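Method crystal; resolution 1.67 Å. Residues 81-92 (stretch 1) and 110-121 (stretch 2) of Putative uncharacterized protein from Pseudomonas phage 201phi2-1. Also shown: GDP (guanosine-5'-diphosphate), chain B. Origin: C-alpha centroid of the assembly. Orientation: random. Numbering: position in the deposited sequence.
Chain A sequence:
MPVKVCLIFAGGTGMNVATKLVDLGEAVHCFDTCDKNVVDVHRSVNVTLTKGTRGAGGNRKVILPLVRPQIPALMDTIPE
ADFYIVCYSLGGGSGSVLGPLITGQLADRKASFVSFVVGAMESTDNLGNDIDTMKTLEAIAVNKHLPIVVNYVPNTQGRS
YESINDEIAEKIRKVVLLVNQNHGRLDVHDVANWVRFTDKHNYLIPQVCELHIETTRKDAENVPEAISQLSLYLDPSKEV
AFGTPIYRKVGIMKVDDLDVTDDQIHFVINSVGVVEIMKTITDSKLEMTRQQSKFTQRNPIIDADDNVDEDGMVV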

# COMPACT_ATOMS: atom_id res chain seq x y z
N ALA A 81 -1.24 8.97 -16.17
CA ALA A 81 -2.54 9.24 -15.55
C ALA A 81 -2.48 10.43 -14.62
O ALA A 81 -1.41 10.80 -14.13
CB ALA A 81 -3.04 8.01 -14.82
N ASP A 82 -3.64 11.04 -14.38
CA ASP A 82 -3.74 12.16 -13.46
C ASP A 82 -3.59 11.75 -11.99
O ASP A 82 -3.29 12.59 -11.13
CB ASP A 82 -5.07 12.90 -13.65
CG ASP A 82 -5.12 13.67 -14.96
OD1 ASP A 82 -4.04 14.10 -15.44
OD2 ASP A 82 -6.23 13.86 -15.51
N PHE A 83 -3.82 10.48 -11.70
CA PHE A 83 -3.67 9.98 -10.34
C PHE A 83 -3.39 8.49 -10.39
O PHE A 83 -3.81 7.82 -11.33
CB PHE A 83 -4.96 10.26 -9.55
CG PHE A 83 -4.82 10.12 -8.05
CD1 PHE A 83 -4.39 11.18 -7.27
CD2 PHE A 83 -5.13 8.93 -7.43
CE1 PHE A 83 -4.27 11.06 -5.89
CE2 PHE A 83 -5.01 8.79 -6.06
CZ PHE A 83 -4.59 9.86 -5.28
N TYR A 84 -2.65 7.97 -9.42
CA TYR A 84 -2.42 6.52 -9.37
C TYR A 84 -2.76 5.97 -7.99
O TYR A 84 -2.65 6.65 -6.99
CB TYR A 84 -0.96 6.16 -9.68
CG TYR A 84 -0.42 6.73 -10.99
CD1 TYR A 84 -0.25 5.92 -12.12
CD2 TYR A 84 -0.06 8.07 -11.08
CE1 TYR A 84 0.27 6.45 -13.31
CE2 TYR A 84 0.45 8.59 -12.26
CZ TYR A 84 0.61 7.78 -13.37
OH TYR A 84 1.12 8.32 -14.52
N ILE A 85 -3.14 4.70 -7.96
CA ILE A 85 -3.31 4.01 -6.69
C ILE A 85 -2.44 2.76 -6.76
O ILE A 85 -2.50 2.02 -7.74
CB ILE A 85 -4.77 3.61 -6.49
CG1 ILE A 85 -5.65 4.87 -6.48
CG2 ILE A 85 -4.95 2.78 -5.21
CD1 ILE A 85 -7.15 4.60 -6.53
N VAL A 86 -1.62 2.53 -5.74
CA VAL A 86 -0.74 1.36 -5.71
C VAL A 86 -1.11 0.45 -4.53
O VAL A 86 -1.38 0.95 -3.44
CB VAL A 86 0.71 1.76 -5.54
CG1 VAL A 86 1.61 0.56 -5.80
CG2 VAL A 86 1.04 2.91 -6.47
N CYS A 87 -1.10 -0.86 -4.72
CA CYS A 87 -1.58 -1.76 -3.67
C CYS A 87 -0.78 -3.06 -3.60
O CYS A 87 -0.62 -3.75 -4.60
CB CYS A 87 -3.07 -2.06 -3.90
SG CYS A 87 -3.77 -3.31 -2.78
N TYR A 88 -0.30 -3.38 -2.41
CA TYR A 88 0.49 -4.59 -2.23
C TYR A 88 0.68 -4.89 -0.75
O TYR A 88 0.41 -4.04 0.09
CB TYR A 88 1.86 -4.42 -2.91
CG TYR A 88 2.61 -3.18 -2.46
CD1 TYR A 88 3.54 -3.26 -1.43
CD2 TYR A 88 2.41 -1.94 -3.07
CE1 TYR A 88 4.26 -2.12 -1.01
CE2 TYR A 88 3.12 -0.80 -2.65
CZ TYR A 88 4.04 -0.91 -1.62
OH TYR A 88 4.74 0.20 -1.19
N SER A 89 1.14 -6.10 -0.44
CA SER A 89 1.52 -6.46 0.91
C SER A 89 2.95 -6.02 1.24
O SER A 89 3.86 -6.17 0.42
CB SER A 89 1.39 -7.98 1.12
OG SER A 89 1.70 -8.34 2.48
N LEU A 90 3.15 -5.50 2.45
CA LEU A 90 4.48 -5.14 2.92
C LEU A 90 5.29 -6.37 3.31
O LEU A 90 6.51 -6.27 3.48
CB LEU A 90 4.41 -4.25 4.15
CG LEU A 90 3.64 -2.95 4.04
CD1 LEU A 90 3.41 -2.37 5.43
CD2 LEU A 90 4.43 -1.99 3.15
N GLY A 91 4.63 -7.52 3.46
CA GLY A 91 5.26 -8.64 4.14
C GLY A 91 5.74 -9.82 3.31
O GLY A 91 6.37 -10.72 3.84
N GLY A 92 5.45 -9.81 2.01
CA GLY A 92 5.92 -10.87 1.13
C GLY A 92 7.21 -10.47 0.44
O GLY A 92 7.90 -9.55 0.88
N LYS A 110 6.70 12.68 -11.35
CA LYS A 110 6.09 13.80 -10.61
C LYS A 110 4.60 13.57 -10.40
O LYS A 110 3.81 14.52 -10.35
CB LYS A 110 6.35 15.13 -11.33
CG LYS A 110 7.83 15.42 -11.55
CD LYS A 110 8.63 15.15 -10.27
CE LYS A 110 9.70 16.19 -10.04
NZ LYS A 110 10.43 15.92 -8.76
N ALA A 111 4.23 12.31 -10.26
CA ALA A 111 2.83 11.91 -10.10
C ALA A 111 2.20 12.15 -8.72
O ALA A 111 2.88 12.24 -7.69
CB ALA A 111 2.66 10.44 -10.49
N SER A 112 0.87 12.24 -8.74
CA SER A 112 0.05 12.24 -7.54
C SER A 112 -0.49 10.83 -7.34
O SER A 112 -1.11 10.27 -8.24
CB SER A 112 -1.13 13.20 -7.71
OG SER A 112 -0.71 14.53 -7.93
N PHE A 113 -0.26 10.26 -6.17
CA PHE A 113 -0.70 8.90 -5.94
C PHE A 113 -0.78 8.59 -4.45
O PHE A 113 -0.19 9.28 -3.63
CB PHE A 113 0.23 7.89 -6.67
CG PHE A 113 1.67 8.00 -6.23
CD1 PHE A 113 2.14 7.25 -5.16
CD2 PHE A 113 2.56 8.84 -6.90
CE1 PHE A 113 3.48 7.34 -4.75
CE2 PHE A 113 3.89 8.95 -6.51
CZ PHE A 113 4.35 8.20 -5.43
N VAL A 114 -1.57 7.57 -4.12
CA VAL A 114 -1.56 7.00 -2.77
C VAL A 114 -1.42 5.49 -2.86
O VAL A 114 -1.67 4.91 -3.92
CB VAL A 114 -2.83 7.35 -1.95
CG1 VAL A 114 -2.96 8.87 -1.79
CG2 VAL A 114 -4.09 6.75 -2.59
N SER A 115 -1.01 4.86 -1.77
CA SER A 115 -0.85 3.40 -1.76
C SER A 115 -1.71 2.77 -0.69
O SER A 115 -2.00 3.40 0.32
CB SER A 115 0.60 3.03 -1.48
OG SER A 115 1.45 3.60 -2.47
N PHE A 116 -2.11 1.52 -0.91
CA PHE A 116 -2.79 0.74 0.10
C PHE A 116 -1.89 -0.46 0.41
O PHE A 116 -1.65 -1.30 -0.47
CB PHE A 116 -4.16 0.28 -0.43
CG PHE A 116 -5.18 1.38 -0.47
CD1 PHE A 116 -6.04 1.58 0.60
CD2 PHE A 116 -5.23 2.25 -1.54
CE1 PHE A 116 -6.95 2.62 0.58
CE2 PHE A 116 -6.14 3.30 -1.56
CZ PHE A 116 -7.00 3.48 -0.51
N VAL A 117 -1.37 -0.52 1.63
CA VAL A 117 -0.36 -1.54 1.95
C VAL A 117 -0.81 -2.36 3.14
O VAL A 117 -1.46 -1.84 4.06
CB VAL A 117 1.03 -0.91 2.20
CG1 VAL A 117 1.55 -0.24 0.92
CG2 VAL A 117 1.00 0.05 3.38
N VAL A 118 -0.50 -3.65 3.12
CA VAL A 118 -0.96 -4.56 4.16
C VAL A 118 0.19 -4.93 5.10
O VAL A 118 1.27 -5.32 4.65
CB VAL A 118 -1.57 -5.84 3.55
CG1 VAL A 118 -1.79 -6.91 4.61
CG2 VAL A 118 -2.87 -5.53 2.84
N GLY A 119 -0.05 -4.82 6.40
CA GLY A 119 0.90 -5.27 7.40
C GLY A 119 0.68 -6.75 7.70
O GLY A 119 -0.25 -7.12 8.43
N ALA A 120 1.55 -7.60 7.15
CA ALA A 120 1.40 -9.05 7.29
C ALA A 120 1.99 -9.49 8.62
O ALA A 120 3.04 -8.99 9.04
CB ALA A 120 2.10 -9.76 6.14
N MET A 121 1.35 -10.45 9.28
CA MET A 121 1.66 -10.69 10.68
C MET A 121 1.93 -12.16 11.02
O MET A 121 2.09 -12.49 12.20
CB MET A 121 0.53 -10.17 11.58
CG MET A 121 0.15 -8.71 11.37
SD MET A 121 1.47 -7.59 11.86
CE MET A 121 0.69 -6.01 11.56
PB GDP B . 4.07 -11.73 -2.43
O1B GDP B . 3.37 -12.39 -3.60
O2B GDP B . 4.02 -10.24 -2.63
O3B GDP B . 5.51 -12.24 -2.33
O3A GDP B . 3.35 -12.15 -1.06
PA GDP B . 1.77 -12.14 -0.77
O1A GDP B . 1.01 -13.19 -1.56
O2A GDP B . 1.20 -10.76 -0.97
O5' GDP B . 1.79 -12.55 0.76
C5' GDP B . 2.54 -11.80 1.73
C4' GDP B . 1.89 -11.94 3.11
O4' GDP B . 0.66 -11.21 3.14
C3' GDP B . 1.52 -13.37 3.46
O3' GDP B . 2.57 -14.01 4.17
C2' GDP B . 0.30 -13.20 4.34
O2' GDP B . 0.69 -12.91 5.68
C1' GDP B . -0.37 -11.95 3.82
N9 GDP B . -1.38 -12.22 2.78
C8 GDP B . -1.32 -13.13 1.78
N7 GDP B . -2.42 -13.05 0.99
C5 GDP B . -3.20 -12.05 1.46
C6 GDP B . -4.48 -11.42 1.10
O6 GDP B . -5.13 -11.82 0.11
N1 GDP B . -4.92 -10.40 1.86
C2 GDP B . -4.23 -9.95 2.93
N2 GDP B . -4.72 -8.91 3.66
N3 GDP B . -3.05 -10.48 3.31
C4 GDP B . -2.50 -11.51 2.63
O HOH W 1 -0.23 11.99 -11.42
O HOH W 2 3.88 2.52 -2.44

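Strands 84-89 and 113-119 lie side by side and run parallel, their axes only 14° apart. Parallel neighbours share hydrogen bonds in a staggered ladder: every second residue of stretch 1 reaches back with its N and forward with its O to two residues of stretch 2 that flank its partner. Side chains alternate, with Tyr-84, Val-86 and Tyr-88 on one face and Ile-85, Cys-87 and Ser-89 on the other.

Before the strand begins, a water accepts from Ser-112 N (2.9 Å to the water O) and donates to Ala-81 O (3.2 Å), joining the two stretches where the ladder has not yet started. Phe-83 then lays its ring against stretch 2: Phe-113 CA sits over one face, 4.2 Å from the centroid of the Phe-83 ring, in a CH-pi contact, and Phe-83 CZ meets Val-114 CG1 at 4.0 Å. A flat aromatic ring can thus cover backbone and side chain together.

Tyr-84 opens the ladder. Tyr-84 N donates to Ser-112 O (3.0 Å) and Tyr-84 O accepts from Val-114 N (3.2 Å). Tyr-84 CE2 packs against the CB of the small Ala-111 (3.4 Å), while Tyr-84 OH accepts from Ala-81 N (3.0 Å), so the polar end of a buried ring is satisfied. On the other face, Ile-85 CG2 touches Phe-116 CD2 at the ring edge (3.7 Å); branched aliphatic and aromatic groups fill such a buried space well.

Val-86, a beta-branched residue at home in a strand, continues the ladder: Val-86 N donates to Val-114 O (3.0 Å), and Phe-116 N donates to Val-86 O at 2.7 Å, the shortest rung. Cys-87, compact and weakly polar, rests its SG 4.3 Å from Phe-116 CB.

Tyr-88 N donates to Phe-116 O (3.1 Å), and Val-118 N to Tyr-88 O (3.2 Å). With chi1 in p, the ring comes back over stretch 2, where Val-117 CG1 lies over its face, 3.9 Å from the Tyr-88 ring centroid. A water links Tyr-88 OH (2.8 Å to the water O) with Ser-115 OG (2.7 Å), giving both hydroxyls a polar partner.

Ser-89 turns its OG to the nucleotide, donating to GDP O4' (3.1 Å), and the same OG accepts from Gly-91 N (3.2 Å). Leu-90 N closes the ladder on Val-118 O (2.9 Å), as Leu-90 CD2 packs on Val-117 CB (3.7 Å). Glycine suits the end: a CB on Gly-91 would clash with Ala-120 CB, and one on Gly-92 with GDP O3A.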